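PDB 3PSH: molybdate-binding protein MolA from Haemophilus influenzae, which binds molybdate and tungstate, but not sulfate or phosphate, in the periplasm as the solute-binding component of the low-affinity molybdate importer MolBCA. Local coordinates for residues S113-G117 with K134-L140; K200-M205 with A275-P281. One frame throughout, in Å; residues are numbered along the deposited sequence.

Interaction 1: residues S113-G117 with K134-L140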
ATOM      1  N   SER A 113      -4.632   2.047  -9.704  1.00 13.63           N
ATOM      2  CA  SER A 113      -5.466   1.630  -8.588  1.00 12.96           C
ATOM      3  C   SER A 113      -4.839   0.416  -7.900  1.00 12.38           C
ATOM      4  O   SER A 113      -5.289   0.117  -6.789  1.00 14.73           O
ATOM      5  CB  SER A 113      -6.824   1.116  -9.068  1.00 15.13           C
ATOM      6  OG  SER A 113      -6.647   0.010  -9.914  1.00 13.04           O
ATOM      7  N   LEU A 114      -3.926  -0.344  -8.575  1.00 12.31           N
ATOM      8  CA  LEU A 114      -3.465  -1.644  -8.026  1.00 12.30           C
ATOM      9  C   LEU A 114      -4.656  -2.601  -7.718  1.00 15.10           C
ATOM     10  O   LEU A 114      -4.562  -3.539  -6.845  1.00 13.77           O
ATOM     11  CB  LEU A 114      -2.582  -1.443  -6.776  1.00 13.34           C
ATOM     12  CG  LEU A 114      -1.408  -0.494  -7.070  1.00 15.19           C
ATOM     13  CD1 LEU A 114      -0.557  -0.414  -5.752  1.00 12.35           C
ATOM     14  CD2 LEU A 114      -0.554  -0.946  -8.229  1.00 13.88           C
ATOM     15  N   ARG A 115      -5.741  -2.426  -8.430  1.00 14.80           N
ATOM     16  CA  ARG A 115      -6.911  -3.292  -8.324  1.00 16.72           C
ATOM     17  C   ARG A 115      -7.583  -3.506  -9.700  1.00 17.28           C
ATOM     18  O   ARG A 115      -7.709  -2.588 -10.557  1.00 16.36           O
ATOM     19  CB  ARG A 115      -7.876  -2.728  -7.245  1.00 18.18           C
ATOM     20  CG  ARG A 115      -8.971  -1.787  -7.598  1.00 22.69           C
ATOM     21  CD  ARG A 115     -10.004  -1.732  -6.467  1.00 19.67           C
ATOM     22  NE  ARG A 115     -10.894  -0.621  -6.715  1.00 21.58           N
ATOM     23  CZ  ARG A 115     -10.782   0.548  -6.148  1.00 18.18           C
ATOM     24  NH1 ARG A 115      -9.800   0.856  -5.279  1.00 22.46           N
ATOM     25  NH2 ARG A 115     -11.621   1.455  -6.487  1.00 23.58           N
ATOM     26  N   THR A 116      -8.070  -4.700  -9.931  1.00 15.03           N
ATOM     27  CA  THR A 116      -8.995  -4.886 -11.079  1.00 17.59           C
ATOM     28  C   THR A 116     -10.394  -4.714 -10.472  1.00 19.56           C
ATOM     29  O   THR A 116     -10.794  -3.611 -10.076  1.00 22.53           O
ATOM     30  CB  THR A 116      -8.698  -6.227 -11.846  1.00 13.25           C
ATOM     31  OG1 THR A 116      -8.734  -7.306 -10.916  1.00 15.68           O
ATOM     32  CG2 THR A 116      -7.354  -6.210 -12.524  1.00 14.13           C
ATOM     33  N   GLY A 117     -11.151  -5.772 -10.378  1.00 21.92           N
ATOM     34  CA  GLY A 117     -12.474  -5.690  -9.818  1.00 24.31           C
ATOM     35  C   GLY A 117     -13.487  -5.090 -10.781  1.00 24.06           C
ATOM     36  O   GLY A 117     -13.181  -4.785 -11.948  1.00 24.01           O
ATOM     37  N   LYS A 134      -8.985 -11.537  -5.472  1.00 13.95           N
ATOM     38  CA  LYS A 134      -8.624 -11.639  -6.866  1.00 13.91           C
ATOM     39  C   LYS A 134      -8.311 -10.184  -7.437  1.00 13.65           C
ATOM     40  O   LYS A 134      -7.344  -9.988  -8.154  1.00 15.04           O
ATOM     41  CB  LYS A 134      -9.790 -12.294  -7.692  1.00 15.81           C
ATOM     42  CG  LYS A 134      -9.368 -12.428  -9.202  1.00 17.01           C
ATOM     43  CD  LYS A 134     -10.539 -13.284  -9.892  1.00 24.25           C
ATOM     44  CE  LYS A 134     -10.530 -13.282 -11.393  1.00 29.67           C
ATOM     45  NZ  LYS A 134      -9.193 -13.678 -11.801  1.00 27.99           N
ATOM     46  N   ALA A 135      -9.132  -9.259  -7.085  1.00 13.39           N
ATOM     47  CA  ALA A 135      -9.057  -7.926  -7.621  1.00 14.90           C
ATOM     48  C   ALA A 135      -7.728  -7.344  -7.205  1.00 15.25           C
ATOM     49  O   ALA A 135      -7.076  -6.675  -8.021  1.00 13.56           O
ATOM     50  CB  ALA A 135     -10.229  -7.072  -7.075  1.00 14.08           C
ATOM     51  N   TYR A 136      -7.379  -7.463  -5.923  1.00 14.37           N
ATOM     52  CA  TYR A 136      -6.056  -6.939  -5.489  1.00 11.95           C
ATOM     53  C   TYR A 136      -4.836  -7.738  -5.956  1.00 12.12           C
ATOM     54  O   TYR A 136      -3.715  -7.205  -6.265  1.00 13.50           O
ATOM     55  CB  TYR A 136      -5.994  -6.652  -3.944  1.00 12.26           C
ATOM     56  CG  TYR A 136      -6.891  -5.435  -3.567  1.00 11.78           C
ATOM     57  CD1 TYR A 136      -6.542  -4.149  -4.091  1.00 12.17           C
ATOM     58  CD2 TYR A 136      -8.001  -5.526  -2.673  1.00 12.58           C
ATOM     59  CE1 TYR A 136      -7.326  -3.013  -3.725  1.00 14.50           C
ATOM     60  CE2 TYR A 136      -8.752  -4.377  -2.320  1.00 13.60           C
ATOM     61  CZ  TYR A 136      -8.370  -3.140  -2.854  1.00 17.30           C
ATOM     62  OH  TYR A 136      -9.110  -2.036  -2.583  1.00 16.50           O
ATOM     63  N   ASN A 137      -4.972  -9.079  -5.997  1.00 12.10           N
ATOM     64  CA  ASN A 137      -3.898  -9.866  -6.561  1.00 13.48           C
ATOM     65  C   ASN A 137      -3.596  -9.495  -8.046  1.00 12.33           C
ATOM     66  O   ASN A 137      -2.475  -9.197  -8.451  1.00 12.59           O
ATOM     67  CB  ASN A 137      -4.247 -11.334  -6.494  1.00 13.56           C
ATOM     68  CG  ASN A 137      -4.192 -11.859  -5.033  1.00 15.37           C
ATOM     69  OD1 ASN A 137      -3.591 -11.195  -4.188  1.00 14.95           O
ATOM     70  ND2 ASN A 137      -4.794 -13.032  -4.766  1.00 19.49           N
ATOM     71  N   ASP A 138      -4.660  -9.565  -8.837  1.00 14.11           N
ATOM     72  CA  ASP A 138      -4.494  -9.283 -10.260  1.00 15.08           C
ATOM     73  C   ASP A 138      -4.164  -7.798 -10.489  1.00 16.61           C
ATOM     74  O   ASP A 138      -3.437  -7.456 -11.382  1.00 13.59           O
ATOM     75  CB  ASP A 138      -5.798  -9.589 -10.965  1.00 14.98           C
ATOM     76  CG  ASP A 138      -6.081 -11.116 -11.110  1.00 18.14           C
ATOM     77  OD1 ASP A 138      -5.155 -11.902 -10.772  1.00 18.56           O
ATOM     78  OD2 ASP A 138      -7.220 -11.442 -11.560  1.00 17.13           O
ATOM     79  N   GLY A 139      -4.598  -6.955  -9.588  1.00 13.74           N
ATOM     80  CA  GLY A 139      -4.467  -5.473  -9.779  1.00 14.71           C
ATOM     81  C   GLY A 139      -3.036  -5.055  -9.427  1.00 13.24           C
ATOM     82  O   GLY A 139      -2.490  -4.128 -10.102  1.00 14.96           O
ATOM     83  N   LEU A 140      -2.393  -5.755  -8.454  1.00 12.69           N
ATOM     84  CA  LEU A 140      -1.051  -5.429  -8.058  1.00 13.43           C
ATOM     85  C   LEU A 140      -0.177  -5.862  -9.189  1.00 14.02           C
ATOM     86  O   LEU A 140       0.653  -5.103  -9.660  1.00 13.92           O
ATOM     87  CB  LEU A 140      -0.679  -6.226  -6.772  1.00 11.82           C
ATOM     88  CG  LEU A 140       0.771  -5.990  -6.353  1.00 12.98           C
ATOM     89  CD1 LEU A 140       1.154  -4.564  -6.106  1.00 10.87           C
ATOM     90  CD2 LEU A 140       0.918  -6.765  -5.015  1.00 10.05           C
TER
HETATM   91  O   HOH W   1      -8.912  -9.598 -12.373  1.00 21.74           O

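Interaction 2: residues K200-M205 with A275-P281. With MOO (molybdate ion), chain B.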
ATOM      1  N   LYS A 200     -10.588  -3.387   1.194  1.00 14.38           N
ATOM      2  CA  LYS A 200      -9.231  -2.851   1.270  1.00 12.99           C
ATOM      3  C   LYS A 200      -8.217  -3.991   1.441  1.00 13.73           C
ATOM      4  O   LYS A 200      -8.528  -4.988   2.132  1.00 14.03           O
ATOM      5  CB  LYS A 200      -9.169  -1.927   2.505  1.00 13.32           C
ATOM      6  CG  LYS A 200      -9.998  -0.652   2.379  1.00 15.87           C
ATOM      7  CD  LYS A 200      -9.331   0.351   1.368  1.00 14.44           C
ATOM      8  CE  LYS A 200     -10.376   1.207   0.713  1.00 16.44           C
ATOM      9  NZ  LYS A 200      -9.600   2.098  -0.307  1.00 19.11           N
ATOM     10  N   TYR A 201      -6.971  -3.759   1.054  1.00 14.15           N
ATOM     11  CA  TYR A 201      -5.862  -4.779   1.243  1.00 12.50           C
ATOM     12  C   TYR A 201      -5.607  -5.180   2.769  1.00 12.13           C
ATOM     13  O   TYR A 201      -5.263  -6.332   3.101  1.00 13.21           O
ATOM     14  CB  TYR A 201      -4.532  -4.337   0.582  1.00 13.99           C
ATOM     15  CG  TYR A 201      -3.431  -5.324   0.891  1.00 10.63           C
ATOM     16  CD1 TYR A 201      -3.516  -6.645   0.420  1.00 14.83           C
ATOM     17  CD2 TYR A 201      -2.391  -4.933   1.779  1.00 12.43           C
ATOM     18  CE1 TYR A 201      -2.561  -7.587   0.826  1.00  9.58           C
ATOM     19  CE2 TYR A 201      -1.435  -5.797   2.191  1.00 10.60           C
ATOM     20  CZ  TYR A 201      -1.489  -7.124   1.689  1.00  9.23           C
ATOM     21  OH  TYR A 201      -0.608  -8.087   2.088  1.00 15.08           O
ATOM     22  N   THR A 202      -5.825  -4.189   3.645  1.00 12.04           N
ATOM     23  CA  THR A 202      -5.689  -4.400   5.117  1.00 10.59           C
ATOM     24  C   THR A 202      -6.289  -5.778   5.525  1.00 12.20           C
ATOM     25  O   THR A 202      -5.578  -6.636   6.115  1.00 15.09           O
ATOM     26  CB  THR A 202      -6.362  -3.261   5.879  1.00 12.73           C
ATOM     27  OG1 THR A 202      -5.910  -1.957   5.374  1.00 14.91           O
ATOM     28  CG2 THR A 202      -6.044  -3.386   7.385  1.00 14.41           C
ATOM     29  N   GLY A 203      -7.570  -6.006   5.192  1.00 13.76           N
ATOM     30  CA  GLY A 203      -8.256  -7.250   5.712  1.00 13.70           C
ATOM     31  C   GLY A 203      -7.666  -8.487   5.005  1.00 13.25           C
ATOM     32  O   GLY A 203      -7.737  -9.598   5.527  1.00 10.51           O
ATOM     33  N   LEU A 204      -7.154  -8.335   3.751  1.00 11.68           N
ATOM     34  CA  LEU A 204      -6.545  -9.431   2.984  1.00 13.62           C
ATOM     35  C   LEU A 204      -5.247  -9.828   3.627  1.00 12.08           C
ATOM     36  O   LEU A 204      -4.917 -11.015   3.767  1.00 12.16           O
ATOM     37  CB  LEU A 204      -6.304  -9.085   1.501  1.00 12.12           C
ATOM     38  CG  LEU A 204      -7.679  -9.126   0.720  1.00 13.24           C
ATOM     39  CD1 LEU A 204      -7.516  -8.376  -0.534  1.00 13.94           C
ATOM     40  CD2 LEU A 204      -7.968 -10.570   0.390  1.00 13.92           C
ATOM     41  N   MET A 205      -4.475  -8.827   4.054  1.00 11.30           N
ATOM     42  CA  MET A 205      -3.184  -9.179   4.730  1.00 11.75           C
ATOM     43  C   MET A 205      -3.465  -9.972   5.999  1.00 11.96           C
ATOM     44  O   MET A 205      -2.821 -10.990   6.213  1.00 14.39           O
ATOM     45  CB  MET A 205      -2.363  -7.946   5.107  1.00 14.31           C
ATOM     46  CG  MET A 205      -1.010  -8.286   5.795  1.00 17.97           C
ATOM     47  SD  MET A 205      -0.180  -6.635   6.159  1.00 19.14           S
ATOM     48  CE  MET A 205      -1.112  -6.065   7.558  1.00 30.89           C
ATOM     49  N   ALA A 275       5.763  -4.009   6.174  1.00 12.51           N
ATOM     50  CA  ALA A 275       4.532  -4.860   6.455  1.00 10.61           C
ATOM     51  C   ALA A 275       3.365  -3.969   6.372  1.00  9.96           C
ATOM     52  O   ALA A 275       2.673  -3.705   7.401  1.00 12.02           O
ATOM     53  CB  ALA A 275       4.631  -5.547   7.791  1.00 12.13           C
ATOM     54  N   LYS A 276       3.181  -3.386   5.169  1.00 14.33           N
ATOM     55  CA  LYS A 276       2.141  -2.352   4.952  1.00 13.50           C
ATOM     56  C   LYS A 276       0.705  -2.901   4.900  1.00  9.65           C
ATOM     57  O   LYS A 276       0.254  -3.432   3.868  1.00 12.57           O
ATOM     58  CB  LYS A 276       2.462  -1.607   3.660  1.00 14.99           C
ATOM     59  CG  LYS A 276       3.868  -1.087   3.731  1.00 11.26           C
ATOM     60  CD  LYS A 276       4.141  -0.275   2.387  1.00 11.83           C
ATOM     61  CE  LYS A 276       5.334   0.738   2.567  1.00 15.19           C
ATOM     62  NZ  LYS A 276       6.598  -0.036   2.654  1.00 11.73           N
ATOM     63  N   ALA A 277       0.019  -2.800   6.034  1.00 11.55           N
ATOM     64  CA  ALA A 277      -1.399  -3.191   5.955  1.00 11.02           C
ATOM     65  C   ALA A 277      -2.253  -2.032   5.523  1.00 10.45           C
ATOM     66  O   ALA A 277      -3.169  -1.624   6.197  1.00 12.12           O
ATOM     67  CB  ALA A 277      -1.895  -3.773   7.277  1.00 13.31           C
ATOM     68  N   TRP A 278      -1.996  -1.673   4.274  1.00 11.37           N
ATOM     69  CA  TRP A 278      -2.513  -0.402   3.787  1.00 11.27           C
ATOM     70  C   TRP A 278      -3.806  -0.720   3.011  1.00 12.50           C
ATOM     71  O   TRP A 278      -4.177  -1.857   2.757  1.00 13.70           O
ATOM     72  CB  TRP A 278      -1.497   0.134   2.767  1.00 11.01           C
ATOM     73  CG  TRP A 278      -0.339   0.775   3.372  1.00 12.89           C
ATOM     74  CD1 TRP A 278      -0.009   0.839   4.775  1.00 11.60           C
ATOM     75  CD2 TRP A 278       0.677   1.498   2.684  1.00 14.20           C
ATOM     76  NE1 TRP A 278       1.156   1.565   4.926  1.00 14.76           N
ATOM     77  CE2 TRP A 278       1.561   2.017   3.667  1.00 14.86           C
ATOM     78  CE3 TRP A 278       0.881   1.849   1.318  1.00 12.45           C
ATOM     79  CZ2 TRP A 278       2.685   2.823   3.306  1.00 15.65           C
ATOM     80  CZ3 TRP A 278       1.959   2.701   0.995  1.00 12.38           C
ATOM     81  CH2 TRP A 278       2.879   3.106   1.963  1.00 13.75           C
ATOM     82  N   GLY A 279      -4.536   0.321   2.637  1.00 12.17           N
ATOM     83  CA  GLY A 279      -5.749   0.046   1.854  1.00 10.80           C
ATOM     84  C   GLY A 279      -5.442  -0.469   0.451  1.00 10.76           C
ATOM     85  O   GLY A 279      -6.273  -1.126  -0.146  1.00 13.19           O
ATOM     86  N   TYR A 280      -4.231  -0.218  -0.020  1.00 12.09           N
ATOM     87  CA  TYR A 280      -3.688  -0.741  -1.311  1.00 11.91           C
ATOM     88  C   TYR A 280      -2.578  -1.812  -1.057  1.00 12.74           C
ATOM     89  O   TYR A 280      -1.664  -1.548  -0.223  1.00 14.53           O
ATOM     90  CB  TYR A 280      -3.023   0.431  -2.153  1.00 11.37           C
ATOM     91  CG  TYR A 280      -4.024   1.417  -2.726  1.00 12.72           C
ATOM     92  CD1 TYR A 280      -4.223   1.545  -4.127  1.00 11.18           C
ATOM     93  CD2 TYR A 280      -4.708   2.270  -1.869  1.00 10.60           C
ATOM     94  CE1 TYR A 280      -5.159   2.489  -4.656  1.00 12.76           C
ATOM     95  CE2 TYR A 280      -5.658   3.176  -2.368  1.00 15.26           C
ATOM     96  CZ  TYR A 280      -5.825   3.300  -3.762  1.00 15.00           C
ATOM     97  OH  TYR A 280      -6.791   4.237  -4.184  1.00 16.72           O
ATOM     98  N   PRO A 281      -2.470  -2.860  -1.920  1.00 12.59           N
ATOM     99  CA  PRO A 281      -1.442  -3.861  -1.755  1.00 13.12           C
ATOM    100  C   PRO A 281      -0.089  -3.290  -2.283  1.00 12.50           C
ATOM    101  O   PRO A 281      -0.073  -2.606  -3.331  1.00 14.80           O
ATOM    102  CB  PRO A 281      -1.917  -4.956  -2.666  1.00 11.61           C
ATOM    103  CG  PRO A 281      -2.633  -4.230  -3.913  1.00 12.21           C
ATOM    104  CD  PRO A 281      -3.370  -3.158  -3.100  1.00 12.15           C
TER
HETATM  105 MO   MOO B   1      -3.299   3.591   1.683  1.00 33.20          MO
HETATM  106  O1  MOO B   1      -3.731   2.949   3.187  1.00 14.90           O
HETATM  107  O2  MOO B   1      -4.618   4.417   0.947  1.00 20.52           O
HETATM  108  O3  MOO B   1      -2.833   2.332   0.637  1.00 16.87           O
HETATM  109  O4  MOO B   1      -1.885   4.498   1.938  1.00 14.46           O
HETATM  110  O   HOH W   2      -7.980   0.257  -2.084  1.00 16.90           O

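Interaction 1: residues S113-G117 with K134-L140
The loop that leaves strand 109-112 settles at once against the helix that follows it in the chain, beside the molybdate cleft. Ser113 hardly touches the helix; its OG donates to Arg115 O (2.9 Å) and so braces the turn through Leu114. At Leu114 the main chain lies on the helix: CA approaches Gly139 O at 3.4 Å in a CA-H...O contact, and Leu114 O lies at the edge of the Tyr136 ring, 3.4 Å from CD1. The Leu114 side chain packs on Gln27 of the binding site, its nearest atom about 7 Å from the ion. The shortest CA-CA distance is that of Arg115 and Gly139, 3.6 Å. A side chain at 139 would run into Arg115 CA and Leu114 O, so glycine lets the loop lie this flat. The aliphatic part of Arg115 rests against Tyr136 (CB to CE1, 3.6 Å), while its guanidinium bonds to the carbonyl of Glu121 and the phenol to that of Gly199. Thr116 then makes the main polar link, N to Ala135 O at 2.9 Å and nearly straight. Its OG1 reaches Asp138 OD2 through water 1, and that carboxylate is held by Lys134 NZ at 3.0 Å. Gly117 N passes 3.7 Å from Ala135 CB. Ala135 O also accepts a weak bond from Gly139 N, so one carbonyl serves helix and loop; the direct polar attachment is chiefly main chain to main chain, with Gly139 allowing the close approach.

Interaction 2: residues K200-M205 with A275-P281
The N-terminal part of helix 201-208 packs directly against the loop that holds the anion: it is bound to the back of residues 275-281, while the same loop turns main-chain NH groups toward molybdate. This is part of the ligand cleft of a periplasmic binding protein of the Fe/B12 type, and the site is seen occupied. Gly279 N donates to O1 of the ion at 2.8 Å, almost linearly, and Tyr280 N to O3 at 3.0 Å; the Trp278 ring has O4 over one face and makes a cation-pi contact with Arg243. His26, Gln27, Tyr196 and Arg243 complete the hydrogen bonding of the oxyanion.

Behind the site, Tyr201 N donates to Gly279 O (3.0 Å, 177°), so the Gly279-Tyr280 peptide is gripped at both ends, its carbonyl by the helix and its NH by the anion. A second tie runs from Thr202 OG1 to Ala277 O at 2.9 Å, fixing the residue at the centre of an inverse gamma turn. The CA-to-CB bond of Tyr201 points toward the loop, and its ring lies against Pro281, whose CA stands 4.0 Å from the ring centroid in a CH-pi contact; its hydroxyl bonds to Glu290 of helix 283-297. Gly279 is tightly confined, since a CB there would clash with Lys200 CD. That lysine, whose NZ also bonds to the carbonyl of Leu125, reaches the loop through water 2, which accepts from Lys200 NZ at 3.0 Å and donates to Gly279 O at 2.9 Å.

How the interactions relate
From the N terminus, the chain first completes the parallel sheet ending in strand 109-112, and interaction 1 then closes a short loop of 16 residues onto helix 132-151. Only later does interaction 2 open, closing a 69-residue excursion that includes most of the second parallel sheet and returning just before helix 283-297. The two loops therefore follow in series, neither crossing nor nesting. They nonetheless meet in space, with centres about 12 Å apart: Tyr136 packs on both Leu204 and Pro281, and Leu114 and Ser113 touch Pro281 and Tyr280. Helix 132-151 is thus joined to both segments of interaction 2 beside the molybdate cleft.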